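Local coordinates for putative secreted lipase (Streptomyces sp. W007, PDB 5H6B), which is a thermostable, probably secreted lipase that hydrolyses triacylglycerols, probably by the serine mechanism common in alpha/beta hydrolases, at residues Leu63-Leu68 with His108-Met113; Gly37-Ser42 with Pro151-Val156; Gly78-Ser83 with Ser174-Lys179. All blocks are in the same frame, centred on the assembly; numbering follows the deposited sequence.

Interaction 1 (Leu63-Leu68 with His108-Met113); sequences LDYGQL and HSQGGM. With ZN (zinc ion), chain C.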
ATOM      1  N   LEU A  63       8.332   1.336  -5.885  1.00 41.42           N
ATOM      2  CA  LEU A  63       8.199   2.122  -7.122  1.00 41.27           C
ATOM      3  C   LEU A  63       7.685   3.517  -6.873  1.00 39.81           C
ATOM      4  O   LEU A  63       6.986   3.775  -5.880  1.00 39.52           O
ATOM      5  CB  LEU A  63       7.223   1.447  -8.101  1.00 46.09           C
ATOM      6  CG  LEU A  63       5.705   1.746  -8.019  1.00 47.25           C
ATOM      7  CD1 LEU A  63       4.956   1.229  -9.239  1.00 48.55           C
ATOM      8  CD2 LEU A  63       5.096   1.173  -6.745  1.00 47.91           C
ATOM      9  N   ASP A  64       7.964   4.388  -7.838  1.00 39.99           N
ATOM     10  CA  ASP A  64       7.321   5.689  -7.957  1.00 38.09           C
ATOM     11  C   ASP A  64       6.165   5.545  -8.937  1.00 36.55           C
ATOM     12  O   ASP A  64       6.331   4.906  -9.938  1.00 38.21           O
ATOM     13  CB  ASP A  64       8.315   6.702  -8.541  1.00 40.06           C
ATOM     14  CG  ASP A  64       8.963   7.586  -7.504  1.00 38.02           C
ATOM     15  OD1 ASP A  64       8.772   7.413  -6.284  1.00 38.58           O
ATOM     16  OD2 ASP A  64       9.658   8.520  -7.942  1.00 36.18           O
ATOM     17  N   TYR A  65       5.033   6.198  -8.703  1.00 36.63           N
ATOM     18  CA  TYR A  65       3.856   6.073  -9.587  1.00 36.04           C
ATOM     19  C   TYR A  65       3.067   7.364  -9.498  1.00 35.02           C
ATOM     20  O   TYR A  65       3.094   7.995  -8.458  1.00 36.27           O
ATOM     21  CB  TYR A  65       2.977   4.848  -9.221  1.00 36.95           C
ATOM     22  CG  TYR A  65       2.104   4.993  -7.980  1.00 35.50           C
ATOM     23  CD1 TYR A  65       0.903   5.698  -8.024  1.00 35.20           C
ATOM     24  CD2 TYR A  65       2.475   4.423  -6.772  1.00 34.67           C
ATOM     25  CE1 TYR A  65       0.102   5.840  -6.906  1.00 35.07           C
ATOM     26  CE2 TYR A  65       1.680   4.560  -5.644  1.00 34.88           C
ATOM     27  CZ  TYR A  65       0.487   5.269  -5.716  1.00 34.88           C
ATOM     28  OH  TYR A  65      -0.332   5.433  -4.612  1.00 36.21           O
ATOM     29  N   GLY A  66       2.377   7.755 -10.574  1.00 33.35           N
ATOM     30  CA  GLY A  66       1.516   8.932 -10.562  1.00 33.23           C
ATOM     31  C   GLY A  66       2.292  10.229 -10.518  1.00 36.53           C
ATOM     32  O   GLY A  66       1.773  11.241 -10.033  1.00 35.67           O
ATOM     33  N   GLN A  67       3.529  10.219 -11.026  1.00 36.49           N
ATOM     34  CA  GLN A  67       4.329  11.445 -11.058  1.00 39.87           C
ATOM     35  C   GLN A  67       3.666  12.488 -11.943  1.00 40.47           C
ATOM     36  O   GLN A  67       3.083  12.148 -12.949  1.00 36.82           O
ATOM     37  CB  GLN A  67       5.730  11.198 -11.574  1.00 41.59           C
ATOM     38  CG  GLN A  67       6.525  10.197 -10.765  1.00 39.45           C
ATOM     39  CD  GLN A  67       6.557   8.837 -11.428  1.00 40.93           C
ATOM     40  OE1 GLN A  67       5.509   8.300 -11.811  1.00 38.52           O
ATOM     41  NE2 GLN A  67       7.747   8.257 -11.549  1.00 40.57           N
ATOM     42  N   LEU A  68       3.735  13.752 -11.537  1.00 44.44           N
ATOM     43  CA  LEU A  68       3.264  14.866 -12.360  1.00 46.94           C
ATOM     44  C   LEU A  68       4.484  15.734 -12.714  1.00 45.61           C
ATOM     45  O   LEU A  68       5.242  16.108 -11.814  1.00 41.12           O
ATOM     46  CB  LEU A  68       2.198  15.683 -11.615  1.00 51.10           C
ATOM     47  CG  LEU A  68       1.019  16.191 -12.451  1.00 57.99           C
ATOM     48  CD1 LEU A  68       0.249  15.056 -13.133  1.00 59.31           C
ATOM     49  CD2 LEU A  68       0.090  17.004 -11.558  1.00 60.71           C
ATOM     50  N   HIS A 108       0.383   1.738   1.128  1.00 34.40           N
ATOM     51  CA  HIS A 108      -0.149   2.706   2.083  1.00 33.54           C
ATOM     52  C   HIS A 108      -1.132   3.613   1.381  1.00 32.61           C
ATOM     53  O   HIS A 108      -0.794   4.199   0.341  1.00 29.61           O
ATOM     54  CB  HIS A 108       0.998   3.546   2.664  1.00 33.75           C
ATOM     55  CG  HIS A 108       0.560   4.542   3.700  1.00 34.92           C
ATOM     56  ND1 HIS A 108       1.305   5.654   4.029  1.00 34.83           N
ATOM     57  CD2 HIS A 108      -0.560   4.608   4.455  1.00 33.54           C
ATOM     58  CE1 HIS A 108       0.668   6.345   4.954  1.00 34.02           C
ATOM     59  NE2 HIS A 108      -0.466   5.734   5.225  1.00 32.18           N
ATOM     60  N   SER A 109      -2.341   3.739   1.952  1.00 34.45           N
ATOM     61  CA  SER A 109      -3.311   4.758   1.520  1.00 37.17           C
ATOM     62  C   SER A 109      -3.715   4.507   0.065  1.00 36.22           C
ATOM     63  O   SER A 109      -4.056   3.364  -0.256  1.00 36.19           O
ATOM     64  CB  SER A 109      -2.735   6.162   1.748  1.00 37.57           C
ATOM     65  OG  SER A 109      -3.731   7.132   1.541  1.00 40.79           O
ATOM     66  N   GLN A 110      -3.624   5.503  -0.826  1.00 34.83           N
ATOM     67  CA  GLN A 110      -3.778   5.225  -2.270  1.00 35.48           C
ATOM     68  C   GLN A 110      -3.034   3.977  -2.739  1.00 34.66           C
ATOM     69  O   GLN A 110      -3.554   3.231  -3.576  1.00 35.29           O
ATOM     70  CB  GLN A 110      -3.346   6.400  -3.149  1.00 35.58           C
ATOM     71  CG  GLN A 110      -3.606   6.184  -4.648  1.00 36.05           C
ATOM     72  CD  GLN A 110      -3.160   7.353  -5.531  1.00 37.58           C
ATOM     73  OE1 GLN A 110      -2.999   8.489  -5.072  1.00 38.10           O
ATOM     74  NE2 GLN A 110      -2.985   7.078  -6.802  1.00 34.26           N
ATOM     75  N   GLY A 111      -1.831   3.742  -2.228  1.00 34.58           N
ATOM     76  CA  GLY A 111      -1.047   2.588  -2.665  1.00 35.26           C
ATOM     77  C   GLY A 111      -1.557   1.228  -2.215  1.00 36.66           C
ATOM     78  O   GLY A 111      -1.159   0.210  -2.764  1.00 37.89           O
ATOM     79  N   GLY A 112      -2.390   1.200  -1.179  1.00 38.45           N
ATOM     80  CA  GLY A 112      -3.082  -0.017  -0.768  1.00 40.89           C
ATOM     81  C   GLY A 112      -4.338  -0.278  -1.593  1.00 40.22           C
ATOM     82  O   GLY A 112      -4.792  -1.414  -1.675  1.00 39.24           O
ATOM     83  N   MET A 113      -4.901   0.773  -2.192  1.00 38.05           N
ATOM     84  CA  MET A 113      -6.105   0.649  -3.008  1.00 38.52           C
ATOM     85  C   MET A 113      -5.815   0.412  -4.491  1.00 38.79           C
ATOM     86  O   MET A 113      -6.377  -0.497  -5.086  1.00 38.48           O
ATOM     87  CB  MET A 113      -7.000   1.874  -2.826  1.00 39.08           C
ATOM     88  CG  MET A 113      -8.194   1.907  -3.773  1.00 39.82           C
ATOM     89  SD  MET A 113      -7.781   2.750  -5.310  1.00 41.70           S
ATOM     90  CE  MET A 113      -7.944   4.477  -4.857  1.00 39.43           C
TER
HETATM   91 ZN    ZN C 302      10.002  10.215  -7.297  1.00 40.43          ZN

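Interaction 2 (Gly37-Ser42 with Pro151-Val156); sequences GTFGNS and PFFPGV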
ATOM      1  N   GLY A  37       1.632   6.187  -0.956  1.00 33.05           N
ATOM      2  CA  GLY A  37       0.339   6.839  -0.949  1.00 35.00           C
ATOM      3  C   GLY A  37       0.379   8.136  -1.710  1.00 35.44           C
ATOM      4  O   GLY A  37       1.317   8.404  -2.487  1.00 38.83           O
ATOM      5  N   THR A  38      -0.670   8.920  -1.516  1.00 34.05           N
ATOM      6  CA  THR A  38      -0.818  10.187  -2.219  1.00 34.38           C
ATOM      7  C   THR A  38       0.229  11.139  -1.699  1.00 31.40           C
ATOM      8  O   THR A  38       0.485  11.184  -0.511  1.00 30.72           O
ATOM      9  CB  THR A  38      -2.241  10.760  -2.020  1.00 35.73           C
ATOM     10  OG1 THR A  38      -3.203   9.776  -2.426  1.00 33.82           O
ATOM     11  CG2 THR A  38      -2.446  12.002  -2.850  1.00 36.04           C
ATOM     12  N   PHE A  39       0.865  11.871  -2.600  1.00 32.23           N
ATOM     13  CA  PHE A  39       1.977  12.790  -2.270  1.00 33.13           C
ATOM     14  C   PHE A  39       3.252  12.113  -1.784  1.00 32.91           C
ATOM     15  O   PHE A  39       4.104  12.788  -1.223  1.00 36.48           O
ATOM     16  CB  PHE A  39       1.604  13.862  -1.227  1.00 33.30           C
ATOM     17  CG  PHE A  39       0.292  14.546  -1.472  1.00 35.20           C
ATOM     18  CD1 PHE A  39      -0.011  15.084  -2.712  1.00 36.40           C
ATOM     19  CD2 PHE A  39      -0.621  14.703  -0.435  1.00 36.89           C
ATOM     20  CE1 PHE A  39      -1.209  15.750  -2.923  1.00 37.78           C
ATOM     21  CE2 PHE A  39      -1.831  15.355  -0.643  1.00 39.53           C
ATOM     22  CZ  PHE A  39      -2.123  15.883  -1.894  1.00 39.35           C
ATOM     23  N   GLY A  40       3.394  10.808  -2.001  1.00 33.30           N
ATOM     24  CA  GLY A  40       4.539  10.061  -1.518  1.00 31.70           C
ATOM     25  C   GLY A  40       5.442   9.664  -2.665  1.00 33.17           C
ATOM     26  O   GLY A  40       5.137   9.917  -3.833  1.00 33.88           O
ATOM     27  N   ASN A  41       6.543   9.008  -2.321  1.00 32.98           N
ATOM     28  CA  ASN A  41       7.452   8.445  -3.308  1.00 34.67           C
ATOM     29  C   ASN A  41       8.056   7.132  -2.807  1.00 34.58           C
ATOM     30  O   ASN A  41       7.809   6.700  -1.664  1.00 34.46           O
ATOM     31  CB  ASN A  41       8.548   9.478  -3.651  1.00 34.98           C
ATOM     32  CG  ASN A  41       9.379   9.850  -2.447  1.00 33.79           C
ATOM     33  OD1 ASN A  41      10.045   9.006  -1.872  1.00 35.37           O
ATOM     34  ND2 ASN A  41       9.329  11.113  -2.049  1.00 34.45           N
ATOM     35  N   SER A  42       8.871   6.532  -3.671  1.00 34.61           N
ATOM     36  CA  SER A  42       9.481   5.228  -3.438  1.00 35.58           C
ATOM     37  C   SER A  42      10.430   5.135  -2.263  1.00 34.85           C
ATOM     38  O   SER A  42      10.709   4.011  -1.814  1.00 32.39           O
ATOM     39  CB  SER A  42      10.251   4.790  -4.678  1.00 35.46           C
ATOM     40  OG  SER A  42      11.339   5.652  -4.878  1.00 38.16           O
ATOM     41  N   PRO A 151      -1.102  19.250   5.453  1.00 36.88           N
ATOM     42  CA  PRO A 151      -0.160  19.709   6.480  1.00 38.02           C
ATOM     43  C   PRO A 151       1.139  18.897   6.578  1.00 39.80           C
ATOM     44  O   PRO A 151       2.132  19.395   7.120  1.00 39.98           O
ATOM     45  CB  PRO A 151      -0.973  19.585   7.773  1.00 39.74           C
ATOM     46  CG  PRO A 151      -2.401  19.715   7.323  1.00 38.99           C
ATOM     47  CD  PRO A 151      -2.434  18.977   6.021  1.00 37.90           C
ATOM     48  N   PHE A 152       1.119  17.653   6.091  1.00 38.04           N
ATOM     49  CA  PHE A 152       2.291  16.792   6.090  1.00 37.34           C
ATOM     50  C   PHE A 152       3.147  17.009   4.854  1.00 38.12           C
ATOM     51  O   PHE A 152       4.322  16.676   4.862  1.00 39.13           O
ATOM     52  CB  PHE A 152       1.867  15.315   6.171  1.00 37.55           C
ATOM     53  CG  PHE A 152       1.196  14.944   7.466  1.00 36.89           C
ATOM     54  CD1 PHE A 152       1.943  14.505   8.538  1.00 35.78           C
ATOM     55  CD2 PHE A 152      -0.196  15.037   7.610  1.00 37.75           C
ATOM     56  CE1 PHE A 152       1.339  14.163   9.735  1.00 36.51           C
ATOM     57  CE2 PHE A 152      -0.813  14.705   8.807  1.00 36.57           C
ATOM     58  CZ  PHE A 152      -0.042  14.255   9.872  1.00 35.75           C
ATOM     59  N   PHE A 153       2.549  17.532   3.790  1.00 40.43           N
ATOM     60  CA  PHE A 153       3.206  17.717   2.499  1.00 42.36           C
ATOM     61  C   PHE A 153       2.998  19.162   2.012  1.00 46.94           C
ATOM     62  O   PHE A 153       2.479  19.385   0.922  1.00 46.92           O
ATOM     63  CB  PHE A 153       2.633  16.724   1.474  1.00 40.20           C
ATOM     64  CG  PHE A 153       2.697  15.293   1.918  1.00 40.22           C
ATOM     65  CD1 PHE A 153       3.857  14.553   1.748  1.00 41.37           C
ATOM     66  CD2 PHE A 153       1.599  14.689   2.502  1.00 39.51           C
ATOM     67  CE1 PHE A 153       3.923  13.232   2.169  1.00 42.79           C
ATOM     68  CE2 PHE A 153       1.654  13.365   2.927  1.00 40.89           C
ATOM     69  CZ  PHE A 153       2.812  12.633   2.760  1.00 40.87           C
ATOM     70  N   PRO A 154       3.385  20.153   2.826  1.00 52.67           N
ATOM     71  CA  PRO A 154       3.191  21.513   2.348  1.00 57.51           C
ATOM     72  C   PRO A 154       4.162  21.781   1.191  1.00 60.11           C
ATOM     73  O   PRO A 154       5.253  21.193   1.115  1.00 60.47           O
ATOM     74  CB  PRO A 154       3.537  22.356   3.570  1.00 57.94           C
ATOM     75  CG  PRO A 154       4.599  21.561   4.252  1.00 58.56           C
ATOM     76  CD  PRO A 154       4.266  20.111   4.006  1.00 55.87           C
ATOM     77  N   GLY A 155       3.754  22.636   0.279  1.00 60.53           N
ATOM     78  CA  GLY A 155       4.550  22.855  -0.912  1.00 64.01           C
ATOM     79  C   GLY A 155       3.980  22.127  -2.102  1.00 60.18           C
ATOM     80  O   GLY A 155       4.196  22.564  -3.229  1.00 64.17           O
ATOM     81  N   VAL A 156       3.266  21.020  -1.870  1.00 53.99           N
ATOM     82  CA  VAL A 156       2.511  20.369  -2.935  1.00 51.40           C
ATOM     83  C   VAL A 156       1.207  21.136  -3.251  1.00 49.11           C
ATOM     84  O   VAL A 156       0.675  21.009  -4.358  1.00 48.83           O
ATOM     85  CB  VAL A 156       2.225  18.861  -2.637  1.00 47.72           C
ATOM     86  CG1 VAL A 156       0.935  18.653  -1.843  1.00 45.25           C
ATOM     87  CG2 VAL A 156       2.137  18.078  -3.941  1.00 48.97           C
TER

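Interaction 3 (Gly78-Ser83 with Ser174-Lys179); sequences GPIDKS and SPFITK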
ATOM      1  N   GLY A  78      -1.196  11.552 -10.887  1.00 39.87           N
ATOM      2  CA  GLY A  78      -1.764  11.233 -12.180  1.00 41.36           C
ATOM      3  C   GLY A  78      -2.939  10.259 -12.111  1.00 44.19           C
ATOM      4  O   GLY A  78      -3.314   9.785 -11.028  1.00 42.02           O
ATOM      5  N   PRO A  79      -3.543   9.963 -13.273  1.00 43.82           N
ATOM      6  CA  PRO A  79      -4.710   9.091 -13.301  1.00 44.53           C
ATOM      7  C   PRO A  79      -4.412   7.713 -12.734  1.00 42.85           C
ATOM      8  O   PRO A  79      -3.387   7.114 -13.063  1.00 43.63           O
ATOM      9  CB  PRO A  79      -5.061   9.009 -14.793  1.00 46.13           C
ATOM     10  CG  PRO A  79      -4.504  10.244 -15.390  1.00 45.74           C
ATOM     11  CD  PRO A  79      -3.272  10.569 -14.590  1.00 45.02           C
ATOM     12  N   ILE A  80      -5.303   7.216 -11.884  1.00 41.32           N
ATOM     13  CA  ILE A  80      -4.978   6.010 -11.113  1.00 43.29           C
ATOM     14  C   ILE A  80      -4.923   4.760 -12.009  1.00 42.38           C
ATOM     15  O   ILE A  80      -4.149   3.839 -11.725  1.00 40.23           O
ATOM     16  CB  ILE A  80      -5.879   5.851  -9.856  1.00 42.19           C
ATOM     17  CG1 ILE A  80      -5.774   7.127  -9.003  1.00 39.73           C
ATOM     18  CG2 ILE A  80      -5.459   4.628  -9.037  1.00 42.76           C
ATOM     19  CD1 ILE A  80      -6.415   7.075  -7.646  1.00 38.77           C
ATOM     20  N   ASP A  81      -5.690   4.740 -13.100  1.00 42.51           N
ATOM     21  CA  ASP A  81      -5.560   3.649 -14.088  1.00 46.29           C
ATOM     22  C   ASP A  81      -4.168   3.599 -14.705  1.00 46.33           C
ATOM     23  O   ASP A  81      -3.598   2.522 -14.829  1.00 49.97           O
ATOM     24  CB  ASP A  81      -6.655   3.677 -15.176  1.00 49.92           C
ATOM     25  CG  ASP A  81      -6.747   5.005 -15.919  1.00 52.84           C
ATOM     26  OD1 ASP A  81      -6.145   6.002 -15.479  1.00 59.66           O
ATOM     27  OD2 ASP A  81      -7.469   5.066 -16.934  1.00 56.19           O
ATOM     28  N   LYS A  82      -3.596   4.755 -15.042  1.00 50.34           N
ATOM     29  CA  LYS A  82      -2.195   4.819 -15.508  1.00 49.02           C
ATOM     30  C   LYS A  82      -1.229   4.365 -14.413  1.00 44.06           C
ATOM     31  O   LYS A  82      -0.239   3.672 -14.687  1.00 41.67           O
ATOM     32  CB  LYS A  82      -1.790   6.237 -15.947  1.00 54.70           C
ATOM     33  CG  LYS A  82      -2.638   6.876 -17.036  1.00 61.89           C
ATOM     34  CD  LYS A  82      -2.595   6.110 -18.344  1.00 67.53           C
ATOM     35  CE  LYS A  82      -3.434   6.824 -19.384  1.00 72.15           C
ATOM     36  NZ  LYS A  82      -3.290   6.180 -20.714  1.00 75.40           N
ATOM     37  N   SER A  83      -1.507   4.763 -13.175  1.00 39.00           N
ATOM     38  CA  SER A  83      -0.666   4.337 -12.051  1.00 38.94           C
ATOM     39  C   SER A  83      -0.630   2.805 -11.894  1.00 38.82           C
ATOM     40  O   SER A  83       0.437   2.208 -11.649  1.00 37.12           O
ATOM     41  CB  SER A  83      -1.111   5.013 -10.758  1.00 38.23           C
ATOM     42  OG  SER A  83      -0.795   6.401 -10.777  1.00 36.71           O
ATOM     43  N   SER A 174     -16.605   8.543  -7.861  1.00 54.08           N
ATOM     44  CA  SER A 174     -15.922   8.928  -9.100  1.00 48.58           C
ATOM     45  C   SER A 174     -16.106   7.846 -10.151  1.00 47.64           C
ATOM     46  O   SER A 174     -16.468   6.714  -9.820  1.00 48.18           O
ATOM     47  CB  SER A 174     -14.419   9.121  -8.873  1.00 48.19           C
ATOM     48  OG  SER A 174     -13.755   7.867  -8.746  1.00 47.00           O
ATOM     49  N   PRO A 175     -15.842   8.182 -11.422  1.00 47.52           N
ATOM     50  CA  PRO A 175     -15.841   7.115 -12.412  1.00 45.96           C
ATOM     51  C   PRO A 175     -14.848   6.020 -12.052  1.00 46.26           C
ATOM     52  O   PRO A 175     -15.163   4.845 -12.226  1.00 44.76           O
ATOM     53  CB  PRO A 175     -15.447   7.829 -13.716  1.00 45.91           C
ATOM     54  CG  PRO A 175     -15.905   9.241 -13.520  1.00 47.12           C
ATOM     55  CD  PRO A 175     -15.796   9.523 -12.041  1.00 47.66           C
ATOM     56  N   PHE A 176     -13.677   6.391 -11.532  1.00 46.34           N
ATOM     57  CA  PHE A 176     -12.655   5.390 -11.213  1.00 46.29           C
ATOM     58  C   PHE A 176     -13.085   4.426 -10.089  1.00 47.27           C
ATOM     59  O   PHE A 176     -12.943   3.206 -10.224  1.00 45.03           O
ATOM     60  CB  PHE A 176     -11.323   6.044 -10.822  1.00 45.66           C
ATOM     61  CG  PHE A 176     -10.259   5.043 -10.489  1.00 44.11           C
ATOM     62  CD1 PHE A 176      -9.579   4.390 -11.504  1.00 43.30           C
ATOM     63  CD2 PHE A 176      -9.992   4.700  -9.167  1.00 42.35           C
ATOM     64  CE1 PHE A 176      -8.610   3.450 -11.212  1.00 43.21           C
ATOM     65  CE2 PHE A 176      -9.030   3.763  -8.868  1.00 43.77           C
ATOM     66  CZ  PHE A 176      -8.343   3.127  -9.893  1.00 45.15           C
ATOM     67  N   ILE A 177     -13.558   4.978  -8.973  1.00 48.72           N
ATOM     68  CA  ILE A 177     -13.974   4.164  -7.821  1.00 48.59           C
ATOM     69  C   ILE A 177     -15.181   3.292  -8.216  1.00 50.75           C
ATOM     70  O   ILE A 177     -15.202   2.092  -7.909  1.00 47.94           O
ATOM     71  CB  ILE A 177     -14.246   5.046  -6.569  1.00 46.81           C
ATOM     72  CG1 ILE A 177     -12.929   5.650  -6.061  1.00 48.33           C
ATOM     73  CG2 ILE A 177     -14.938   4.267  -5.451  1.00 46.16           C
ATOM     74  CD1 ILE A 177     -11.856   4.648  -5.659  1.00 47.78           C
ATOM     75  N   THR A 178     -16.141   3.879  -8.936  1.00 50.41           N
ATOM     76  CA  THR A 178     -17.297   3.124  -9.474  1.00 51.14           C
ATOM     77  C   THR A 178     -16.867   1.884 -10.279  1.00 47.11           C
ATOM     78  O   THR A 178     -17.343   0.775 -10.036  1.00 47.77           O
ATOM     79  CB  THR A 178     -18.207   4.040 -10.333  1.00 51.30           C
ATOM     80  OG1 THR A 178     -18.633   5.162  -9.542  1.00 49.11           O
ATOM     81  CG2 THR A 178     -19.438   3.280 -10.837  1.00 50.32           C
ATOM     82  N   LYS A 179     -15.947   2.073 -11.214  1.00 48.43           N
ATOM     83  CA  LYS A 179     -15.429   0.960 -12.007  1.00 50.28           C
ATOM     84  C   LYS A 179     -14.782  -0.078 -11.115  1.00 49.87           C
ATOM     85  O   LYS A 179     -15.110  -1.259 -11.200  1.00 48.73           O
ATOM     86  CB  LYS A 179     -14.408   1.435 -13.046  1.00 53.18           C
ATOM     87  CG  LYS A 179     -13.721   0.300 -13.799  1.00 55.24           C
ATOM     88  CD  LYS A 179     -13.047   0.766 -15.081  1.00 57.77           C
ATOM     89  CE  LYS A 179     -12.252  -0.381 -15.691  1.00 61.62           C
ATOM     90  NZ  LYS A 179     -11.741  -0.056 -17.048  1.00 65.37           N
TER

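Interaction 1 (Leu63-Leu68 with His108-Met113)
Y65 reaches from the loop after strand 59-63 to Q110 and G111 on the probable nucleophile elbow of this alpha/beta hydrolase. The elbow follows the GxSxG pattern. S109 has phi 63° there, a strained turn, and is probably the nucleophile; its OG is hydrogen-bonded to H232. The Y65 side chain starts with CG between the backbone N and the carbonyl carbon, chi1 76°. From CB the ring runs toward the start of helix 110-113. One ring edge meets S83 of helix 80-98, with CD1 near its OG. Farther along this edge CE1 lies 3.8 Å from Q110 CD, which is in the plane of the ring. The Q110 side chain crosses the ring obliquely. The H36 ring stacks on the Y65 ring. At the tip, OH is 3.4 Å from Q110 CG and 3.5 Å from Q110 CB. The hydrogen bond of OH goes to the backbone O of H36, so the phenol ties the loop to the residue just after strand 32-35. Beside Y65, D64 binds a zinc ion together with H75. Y65 OH also lies 3.3 Å from G111 N, but at a poor angle; that N-H is hydrogen-bonded to H108 O at 2.8 Å.

Interaction 2 (Gly37-Ser42 with Pro151-Val156)
F39 and F153 each sit in a type II beta turn, G37 to G40 and F153 to V156, and their CA atoms are 7.0 Å apart. The first turn follows strand 32-35, where alpha/beta hydrolases usually carry an oxyanion-hole loop. The second belongs to the long connection between strands 128-134 and 191-196. F39 CB lies over one face of the F153 ring, 3.8 Å from its centroid, as a CH-pi contact. The two rings are oblique, with planes at 51° and centroids 5.6 Å apart. F39 O comes to the F153 ring as well, 3.4 Å from CE1. V156 makes a second CH-pi contact. Its CG1 stands over a face of the F39 ring, 3.9 Å from the centroid, and T38 CG2 covers the opposite face. The V156 torsion explains this: CG1 falls between the backbone N and the carbonyl carbon, chi1 88°, and CG2 touches F39 CD1 at 3.9 Å. L167 of helix 165-168 also packs on F39. No hydrogen bond crosses between the segments. The contact therefore rests on dispersion and CH-pi packing, with the F39 ring sandwiched between a threonine methyl and a valine methyl, which limits its tilt.

Interaction 3 (Gly78-Ser83 with Ser174-Lys179)
I80 and F176 meet at about a right angle, with the isoleucine over one face of the phenyl ring. I80 CB is 3.9 Å from the ring centroid and 19° off the ring normal, a CH-pi contact. It is displaced toward the CZ side, and I80 CG2 is 3.4 Å from F176 CZ. F176 reaches across because its CG is anti to the backbone N, chi1 180°. The backbone N of D81 approaches the ring obliquely, 3.7 Å from CE1. Y117 meets the F176 ring with the planes nearly parallel, and M113 also packs on F176. The helix carrying F176 is capped at its start. S174 is its N-cap, and S174 OG accepts from I177 N at 2.9 Å, nearly straight at 178°. S174 O takes two bonds, from T178 N and T178 OG1, on opposite faces of its plane. D169 serves both helix starts: its OD2 accepts from I80 N, and its O is bonded to S174 OG. This is apolar packing between helix starts in an alpha/beta hydrolase. Helix 80-98 belongs to the beta-alpha-beta crossover from strand 59-63 to strand 103-108, and helix 175-181 lies in the connection leading to strand 191-196.

How the interactions relate
From the N terminus, the chain passes 37-42 after strand 32-35, then 63-68 after strand 59-63, then 78-83 at the start of helix 80-98. Interaction 1 closes first, when 108-113 returns to 63-68. Interaction 2 closes at 151-156, and interaction 1 is nested inside its loop. Interaction 3 closes last, at 174-179, and crosses both others. Interaction 1 touches each neighbour: D64 OD1 is hydrogen-bonded to S42 N of interaction 2, and G66 O accepts from G78 N of interaction 3. Interactions 2 and 3 do not touch; their nearest atoms are about 7 Å apart. Together they tie loops and helices at the strand ends to the connection before strand 191-196.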